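Local coordinates for protein esterase (Staphylococcus aureus subsp. aureus USA300_TCH1516, PDB 3D7R) that probably hydrolyses ester bonds as a putative esterase of the alpha/beta hydrolase fold, at residues Phe141-Asp144 with Asp145-Ala149; Tyr154-Leu157 with Val158-Gly162. All coordinates share one frame; numbering follows the deposited sequence.

Contact 1 (Phe141-Asp144 with Asp145-Ala149); sequences FHID and DTFQA
Asp145 OD2 is gripped by two donors: the backbone N of His142 reaches it at 2.9 Å, meeting the lone pair that faces away from the other carboxylate oxygen, and a water donates a second bond to it at 2.5 Å. That same water lies in the plane of the His142 ring, at ND1 (2.9 Å), so it bridges imidazole and carboxylate, whose planes are 41° apart. Asp145 gets there because its CG lies anti to the carbonyl carbon and beside its own backbone N (chi1 -59°), which turns the carboxylate back toward the backbone N of His142, the residue at the N-cap position. This is the half of a capping box in which the third helix residue's side chain accepts the N-cap N-H. OD2 also sits at the edge of the Phe141 ring, near CD1 at 3.8 Å, with ring and carboxylate almost perpendicular. The carbonyl O of His142 accepts Thr146 N at 3.1 Å, the first helical hydrogen bond. One turn on, Ile143 CG1 meets the edge of the Phe147 ring at CD2, 3.5 Å away. Asp144 points its carboxylate outward to a salt bridge with Arg245, while Thr146 OG1 is bonded to Trp235 and the carbonyl of Pro136. Thr146 and Phe147 pack on Leu177, fitting the start of helix 143-161 against helix 173-187.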
# COMPACT_ATOMS: atom_id res chain seq x y z
N PHE A 141 0.54 -13.12 12.62
CA PHE A 141 -0.75 -13.17 11.94
C PHE A 141 -0.62 -13.39 10.44
O PHE A 141 0.46 -13.27 9.85
CB PHE A 141 -1.55 -11.91 12.30
CG PHE A 141 -1.76 -11.74 13.79
CD1 PHE A 141 -2.70 -12.52 14.46
CD2 PHE A 141 -0.97 -10.87 14.52
CE1 PHE A 141 -2.87 -12.41 15.83
CE2 PHE A 141 -1.13 -10.74 15.89
CZ PHE A 141 -2.08 -11.51 16.56
N HIS A 142 -1.75 -13.72 9.81
CA HIS A 142 -1.73 -14.23 8.46
C HIS A 142 -2.79 -13.54 7.61
O HIS A 142 -3.57 -12.72 8.10
CB HIS A 142 -1.94 -15.75 8.50
CG HIS A 142 -0.94 -16.45 9.36
ND1 HIS A 142 -1.23 -16.90 10.63
CD2 HIS A 142 0.37 -16.73 9.16
CE1 HIS A 142 -0.15 -17.46 11.16
NE2 HIS A 142 0.83 -17.37 10.28
N ILE A 143 -2.80 -13.89 6.34
CA ILE A 143 -3.69 -13.26 5.35
C ILE A 143 -5.13 -12.98 5.84
O ILE A 143 -5.60 -11.86 5.72
CB ILE A 143 -3.67 -14.04 4.01
CG1 ILE A 143 -4.54 -13.31 2.96
CG2 ILE A 143 -4.05 -15.53 4.22
CD1 ILE A 143 -4.47 -13.89 1.55
N ASP A 144 -5.82 -13.98 6.40
CA ASP A 144 -7.23 -13.76 6.79
C ASP A 144 -7.40 -12.74 7.90
O ASP A 144 -8.36 -11.98 7.89
CB ASP A 144 -7.95 -15.06 7.15
CG ASP A 144 -8.13 -15.97 5.95
OD1 ASP A 144 -7.88 -15.57 4.79
OD2 ASP A 144 -8.56 -17.12 6.18
N ASP A 145 -6.46 -12.74 8.86
CA ASP A 145 -6.44 -11.76 9.94
C ASP A 145 -6.32 -10.35 9.36
O ASP A 145 -7.00 -9.42 9.79
CB ASP A 145 -5.22 -12.00 10.86
CG ASP A 145 -5.22 -13.40 11.48
OD1 ASP A 145 -6.23 -13.76 12.12
OD2 ASP A 145 -4.21 -14.14 11.34
N THR A 146 -5.42 -10.21 8.40
CA THR A 146 -5.12 -8.92 7.80
C THR A 146 -6.33 -8.38 7.07
O THR A 146 -6.76 -7.24 7.29
CB THR A 146 -3.95 -9.06 6.81
OG1 THR A 146 -2.80 -9.50 7.54
CG2 THR A 146 -3.63 -7.72 6.11
N PHE A 147 -6.92 -9.23 6.22
CA PHE A 147 -8.07 -8.80 5.42
C PHE A 147 -9.35 -8.56 6.25
O PHE A 147 -10.10 -7.64 5.95
CB PHE A 147 -8.31 -9.76 4.24
CG PHE A 147 -7.41 -9.49 3.05
CD1 PHE A 147 -7.45 -8.25 2.39
CD2 PHE A 147 -6.49 -10.44 2.63
CE1 PHE A 147 -6.60 -7.99 1.29
CE2 PHE A 147 -5.64 -10.19 1.54
CZ PHE A 147 -5.70 -8.96 0.87
N GLN A 148 -9.59 -9.36 7.28
CA GLN A 148 -10.76 -9.14 8.13
C GLN A 148 -10.70 -7.80 8.84
O GLN A 148 -11.71 -7.10 8.98
CB GLN A 148 -10.98 -10.32 9.11
CG GLN A 148 -11.29 -11.63 8.32
CD GLN A 148 -11.45 -12.88 9.18
OE1 GLN A 148 -10.89 -13.00 10.27
NE2 GLN A 148 -12.21 -13.84 8.66
N ALA A 149 -9.50 -7.43 9.28
CA ALA A 149 -9.29 -6.14 9.93
C ALA A 149 -9.55 -4.97 8.98
O ALA A 149 -10.17 -3.98 9.36
CB ALA A 149 -7.90 -6.07 10.50
O HOH W 1 -3.84 -16.55 11.89

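Contact 2 (Tyr154-Leu157 with Val158-Gly162); sequences YDQL and VSEVG. With NA (sodium ion), chain E.
Val158 CG2 rests over one face of the Tyr154 ring, 3.8 Å from its centroid and 21° off the normal, a CH-pi contact displaced toward the CE2-CZ side. Tyr154 carries its CG anti to the backbone N (chi1 179°), which brings the ring alongside the valine four residues later, the pair joined also by the helical bond from Val158 N to Tyr154 O. This is the tight, buried side: the tyrosine hydroxyl is bonded to the carbonyl of Pro191, its ring meets Phe181 edge-to-face, and Leu157 packs with it on Leu100 of strand 98-102.

The other side is looser and polar. Gln156 and Glu160 run side by side, Gln156 CG 3.5 Å from Glu160 OE2, with amide and carboxylate planes 68° apart. The extended glutamine puts OE1 on a sodium ion at 2.3 Å, and its NE2 donates to a water that also lies at the metal, 2.9 Å away. Glu160 OE2 has its salt bridge with Arg88. Ser159 OG turns back to donate to Gln156 O at 2.5 Å, an oxygen that takes only weak bonds from the backbone N atoms of Ser159 and Glu160.

Gly162, with positive phi, takes the chain out of the helix, and its N still bonds to Val158 O. The helix then leads on to strand 166-171, the helix-to-strand step of a beta-alpha-beta crossover in the alpha/beta hydrolase fold.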
# COMPACT_ATOMS: atom_id res chain seq x y z
N TYR A 154 -12.97 -0.47 6.96
CA TYR A 154 -13.72 -0.01 5.78
C TYR A 154 -15.21 0.13 6.08
O TYR A 154 -15.82 1.14 5.76
CB TYR A 154 -13.49 -0.92 4.57
CG TYR A 154 -14.26 -0.50 3.32
CD1 TYR A 154 -13.83 0.56 2.53
CD2 TYR A 154 -15.42 -1.19 2.93
CE1 TYR A 154 -14.52 0.95 1.39
CE2 TYR A 154 -16.14 -0.80 1.77
CZ TYR A 154 -15.69 0.26 1.01
OH TYR A 154 -16.37 0.64 -0.14
N ASP A 155 -15.78 -0.88 6.71
CA ASP A 155 -17.19 -0.84 7.11
C ASP A 155 -17.50 0.34 8.03
O ASP A 155 -18.50 1.03 7.84
CB ASP A 155 -17.59 -2.17 7.75
CG ASP A 155 -17.64 -3.32 6.72
OD1 ASP A 155 -17.61 -3.03 5.51
OD2 ASP A 155 -17.70 -4.49 7.11
N GLN A 156 -16.63 0.55 9.02
CA GLN A 156 -16.71 1.73 9.91
C GLN A 156 -16.82 3.04 9.12
O GLN A 156 -17.76 3.80 9.33
CB GLN A 156 -15.50 1.78 10.86
CG GLN A 156 -15.53 2.94 11.85
CD GLN A 156 -14.26 3.05 12.71
OE1 GLN A 156 -13.12 2.84 12.23
NE2 GLN A 156 -14.45 3.41 13.98
N LEU A 157 -15.87 3.29 8.22
CA LEU A 157 -15.85 4.51 7.38
C LEU A 157 -17.09 4.67 6.47
O LEU A 157 -17.70 5.74 6.42
CB LEU A 157 -14.57 4.54 6.54
CG LEU A 157 -13.24 4.52 7.32
CD1 LEU A 157 -12.02 4.64 6.37
CD2 LEU A 157 -13.20 5.62 8.38
N VAL A 158 -17.49 3.60 5.80
CA VAL A 158 -18.70 3.62 4.97
C VAL A 158 -19.95 4.01 5.81
O VAL A 158 -20.83 4.74 5.33
CB VAL A 158 -18.91 2.26 4.26
CG1 VAL A 158 -20.35 2.14 3.68
CG2 VAL A 158 -17.88 2.07 3.16
N SER A 159 -20.02 3.51 7.05
CA SER A 159 -21.16 3.78 7.90
C SER A 159 -21.16 5.26 8.27
O SER A 159 -22.21 5.85 8.53
CB SER A 159 -21.12 2.90 9.15
OG SER A 159 -20.16 3.41 10.07
N GLU A 160 -19.98 5.87 8.26
CA GLU A 160 -19.86 7.29 8.60
C GLU A 160 -20.26 8.23 7.46
O GLU A 160 -21.02 9.18 7.66
CB GLU A 160 -18.44 7.61 9.09
CG GLU A 160 -18.11 7.02 10.45
CD GLU A 160 -16.67 7.21 10.84
OE1 GLU A 160 -16.02 8.15 10.32
OE2 GLU A 160 -16.18 6.42 11.66
N VAL A 161 -19.78 7.98 6.25
CA VAL A 161 -19.92 8.99 5.20
C VAL A 161 -20.46 8.46 3.88
O VAL A 161 -20.63 9.23 2.93
CB VAL A 161 -18.59 9.73 4.95
CG1 VAL A 161 -18.15 10.52 6.22
CG2 VAL A 161 -17.48 8.76 4.49
N GLY A 162 -20.72 7.15 3.83
CA GLY A 162 -21.16 6.48 2.59
C GLY A 162 -19.98 6.07 1.74
O GLY A 162 -18.95 6.73 1.76
NA NA E . -11.57 4.19 13.30
O HOH W 2 -12.40 3.95 16.04

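In the fold
Contacts 1 and 2 belong to the two ends of one helix, 143-161, with centres about 19 Å apart and no touch between them. Each is partly buried, with an apolar flank turned to the protein and a polar one turned outward, but contact 1 lies nearer the centre of the chain (about 15 Å against 20 Å, centre to centre). At the first end a carboxylate satisfies a backbone N-H ahead of the helix; at the last, a serine hydroxyl adds to a carbonyl, and a glutamine side chain holds a sodium ion. Phe181 of helix 173-187 ties the apolar flanks together, touching Phe147 in contact 1 and Tyr154 in contact 2. Contact 2 also packs on strands of the central sheet, 84-90, 98-102 and 166-171.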